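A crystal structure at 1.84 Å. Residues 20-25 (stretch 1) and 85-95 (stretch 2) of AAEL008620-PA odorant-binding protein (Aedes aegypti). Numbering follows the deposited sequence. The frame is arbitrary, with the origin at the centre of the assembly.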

# COMPACT_ATOMS: atom_id res chain seq x y z
N GLU B 20 -22.86 -0.17 13.61
CA GLU B 20 -23.32 -1.15 12.63
C GLU B 20 -22.15 -2.02 12.20
O GLU B 20 -21.05 -1.52 11.92
CB GLU B 20 -23.96 -0.47 11.41
N TRP B 21 -22.39 -3.34 12.16
CA TRP B 21 -21.38 -4.31 11.76
C TRP B 21 -20.91 -4.06 10.33
O TRP B 21 -21.72 -4.02 9.40
CB TRP B 21 -21.96 -5.71 11.88
CG TRP B 21 -20.99 -6.85 11.62
CD1 TRP B 21 -20.27 -7.56 12.56
CD2 TRP B 21 -20.70 -7.45 10.35
NE1 TRP B 21 -19.53 -8.55 11.94
CE2 TRP B 21 -19.78 -8.51 10.59
CE3 TRP B 21 -21.11 -7.19 9.04
CZ2 TRP B 21 -19.28 -9.30 9.55
CZ3 TRP B 21 -20.62 -7.98 8.02
CH2 TRP B 21 -19.70 -9.02 8.27
N GLN B 22 -19.59 -3.91 10.16
CA GLN B 22 -19.02 -3.67 8.84
C GLN B 22 -18.39 -4.95 8.31
O GLN B 22 -17.94 -5.79 9.09
CB GLN B 22 -17.96 -2.56 8.90
CG GLN B 22 -18.52 -1.19 9.29
CD GLN B 22 -19.60 -0.76 8.35
OE1 GLN B 22 -19.37 -0.63 7.14
NE2 GLN B 22 -20.81 -0.56 8.88
N PRO B 23 -18.32 -5.10 6.98
CA PRO B 23 -17.61 -6.24 6.40
C PRO B 23 -16.22 -6.39 6.99
O PRO B 23 -15.51 -5.40 7.21
CB PRO B 23 -17.55 -5.89 4.90
CG PRO B 23 -18.73 -5.00 4.68
CD PRO B 23 -18.86 -4.19 5.95
N ARG B 24 -15.86 -7.64 7.30
CA ARG B 24 -14.57 -7.92 7.92
C ARG B 24 -13.45 -7.58 6.95
O ARG B 24 -13.45 -8.04 5.80
CB ARG B 24 -14.49 -9.40 8.31
CG ARG B 24 -15.62 -9.88 9.28
CD ARG B 24 -15.58 -9.16 10.64
NE ARG B 24 -16.32 -7.90 10.68
CZ ARG B 24 -16.56 -7.22 11.80
NH1 ARG B 24 -16.13 -7.69 12.96
NH2 ARG B 24 -17.26 -6.09 11.77
N THR B 25 -12.47 -6.82 7.42
CA THR B 25 -11.25 -6.55 6.67
C THR B 25 -10.31 -7.75 6.72
O THR B 25 -10.50 -8.65 7.53
CB THR B 25 -10.54 -5.34 7.25
OG1 THR B 25 -10.05 -5.68 8.56
CG2 THR B 25 -11.47 -4.15 7.33
N GLU B 85 -27.51 -12.01 7.56
CA GLU B 85 -27.37 -10.74 6.85
C GLU B 85 -25.92 -10.25 6.82
O GLU B 85 -25.55 -9.49 5.92
CB GLU B 85 -28.30 -9.69 7.46
CG GLU B 85 -27.79 -9.05 8.77
CD GLU B 85 -28.00 -9.91 10.02
OE1 GLU B 85 -27.65 -9.42 11.12
OE2 GLU B 85 -28.50 -11.05 9.92
N ARG B 86 -25.10 -10.68 7.79
CA ARG B 86 -23.69 -10.28 7.79
C ARG B 86 -22.90 -11.06 6.75
O ARG B 86 -21.98 -10.50 6.13
CB ARG B 86 -23.11 -10.45 9.20
CG ARG B 86 -23.83 -9.49 10.17
CD ARG B 86 -23.28 -9.49 11.59
NE ARG B 86 -24.03 -8.52 12.39
CZ ARG B 86 -23.91 -8.39 13.71
NH1 ARG B 86 -23.08 -9.17 14.39
NH2 ARG B 86 -24.63 -7.48 14.35
N PHE B 87 -23.24 -12.33 6.53
CA PHE B 87 -22.66 -13.06 5.40
C PHE B 87 -23.03 -12.40 4.07
O PHE B 87 -22.20 -12.32 3.17
CB PHE B 87 -23.11 -14.52 5.42
CG PHE B 87 -22.53 -15.33 6.55
CD1 PHE B 87 -23.17 -15.40 7.78
CD2 PHE B 87 -21.33 -16.01 6.37
CE1 PHE B 87 -22.62 -16.16 8.82
CE2 PHE B 87 -20.78 -16.77 7.41
CZ PHE B 87 -21.42 -16.84 8.63
N VAL B 88 -24.28 -11.93 3.95
CA VAL B 88 -24.71 -11.24 2.73
C VAL B 88 -23.90 -9.96 2.53
O VAL B 88 -23.44 -9.66 1.43
CB VAL B 88 -26.22 -10.95 2.77
CG1 VAL B 88 -26.61 -9.95 1.66
CG2 VAL B 88 -27.00 -12.23 2.60
N LEU B 89 -23.74 -9.19 3.61
CA LEU B 89 -23.00 -7.94 3.49
C LEU B 89 -21.54 -8.20 3.15
O LEU B 89 -20.94 -7.46 2.36
CB LEU B 89 -23.15 -7.12 4.78
CG LEU B 89 -22.81 -5.63 4.70
CD1 LEU B 89 -23.86 -4.84 3.88
CD2 LEU B 89 -22.61 -5.03 6.09
N GLN B 90 -20.97 -9.28 3.69
CA GLN B 90 -19.60 -9.64 3.34
C GLN B 90 -19.48 -10.01 1.87
O GLN B 90 -18.52 -9.61 1.19
CB GLN B 90 -19.12 -10.82 4.20
CG GLN B 90 -17.62 -11.12 4.08
CD GLN B 90 -16.77 -10.17 4.92
OE1 GLN B 90 -17.26 -9.58 5.88
NE2 GLN B 90 -15.50 -10.00 4.55
N ALA B 91 -20.44 -10.78 1.35
CA ALA B 91 -20.39 -11.17 -0.05
C ALA B 91 -20.56 -9.97 -0.97
O ALA B 91 -19.87 -9.87 -2.00
CB ALA B 91 -21.46 -12.22 -0.35
N GLU B 92 -21.45 -9.05 -0.62
CA GLU B 92 -21.64 -7.86 -1.45
C GLU B 92 -20.38 -7.01 -1.54
O GLU B 92 -20.11 -6.39 -2.58
CB GLU B 92 -22.81 -7.04 -0.91
CG GLU B 92 -24.15 -7.73 -1.10
CD GLU B 92 -25.32 -6.98 -0.46
OE1 GLU B 92 -26.49 -7.29 -0.79
OE2 GLU B 92 -25.08 -6.10 0.39
N SER B 93 -19.58 -6.98 -0.47
CA SER B 93 -18.38 -6.16 -0.47
C SER B 93 -17.20 -6.84 -1.16
O SER B 93 -16.39 -6.16 -1.80
CB SER B 93 -17.99 -5.79 0.96
OG SER B 93 -16.75 -5.09 0.98
N PHE B 94 -17.08 -8.17 -1.05
CA PHE B 94 -15.82 -8.83 -1.39
C PHE B 94 -15.92 -10.03 -2.33
O PHE B 94 -14.89 -10.67 -2.59
CB PHE B 94 -15.10 -9.30 -0.12
CG PHE B 94 -14.53 -8.18 0.72
CD1 PHE B 94 -13.54 -7.34 0.22
CD2 PHE B 94 -14.97 -7.97 2.02
CE1 PHE B 94 -13.03 -6.29 0.98
CE2 PHE B 94 -14.45 -6.95 2.80
CZ PHE B 94 -13.47 -6.10 2.28
N PHE B 95 -17.10 -10.37 -2.85
CA PHE B 95 -17.20 -11.46 -3.82
C PHE B 95 -17.66 -10.91 -5.16
O PHE B 95 -18.83 -10.56 -5.33
CB PHE B 95 -18.15 -12.56 -3.34
CG PHE B 95 -18.21 -13.74 -4.27
CD1 PHE B 95 -17.16 -14.65 -4.30
CD2 PHE B 95 -19.27 -13.91 -5.12
CE1 PHE B 95 -17.20 -15.73 -5.17
CE2 PHE B 95 -19.32 -14.99 -5.99
CZ PHE B 95 -18.28 -15.90 -6.02

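The side-chain amide of Q90 pairs with the backbone of R24 as a neighbouring strand would. R24 N donates to Q90 OE1 at 2.8 Å, and Q90 NE2 donates to R24 O at 3.1 Å. The second bond is nearly straight, with an N-H...acceptor angle of 169°; the first is more bent, at 150°. One amide thus serves both the N-H and the C=O of one residue. Stretch 1 forms no regular helix or strand here, and this pair of bonds engages both backbone groups of R24. The Q90 CA-to-CB bond points sideways, but chi1 t and chi2 p bring the end of the side chain to R24. Close by, the CA atoms of P23 and Q90 are 5.0 Å apart.

The second main feature is a cation-aromatic stack. The guanidinium of R86 lies flat on W21, with planes at 3° and centres 4.4 Å apart. R86 CD sits 3.5 Å from the centroid of the five-membered ring of W21, 11° off the ring normal. The aliphatic arm therefore packs on the same indole as the charged group. The t rotamers at chi2 and chi3 keep that arm extended. W21 CZ3 also comes within 3.4 Å of R86 O, a helix carbonyl that accepts from Q90 N at 2.9 Å.

L89 packs against W21 and P23. L89 CD2 lies at the edge of the indole, near its plane, 4.0 Å from W21 CE3 and 3.8 Å from P23 CD. One methyl group thus touches both residues. Further along the helix, P23 CG meets S93 CB at 3.9 Å and P23 CB meets F94 CE2 at 3.9 Å.

The R24 CA-to-CB bond points sideways, and the end of the side chain leads away from the helix. It turns back on its own stretch, where R24 NE and R24 NH2 donate to Q22 O at 3.1 and 2.8 Å.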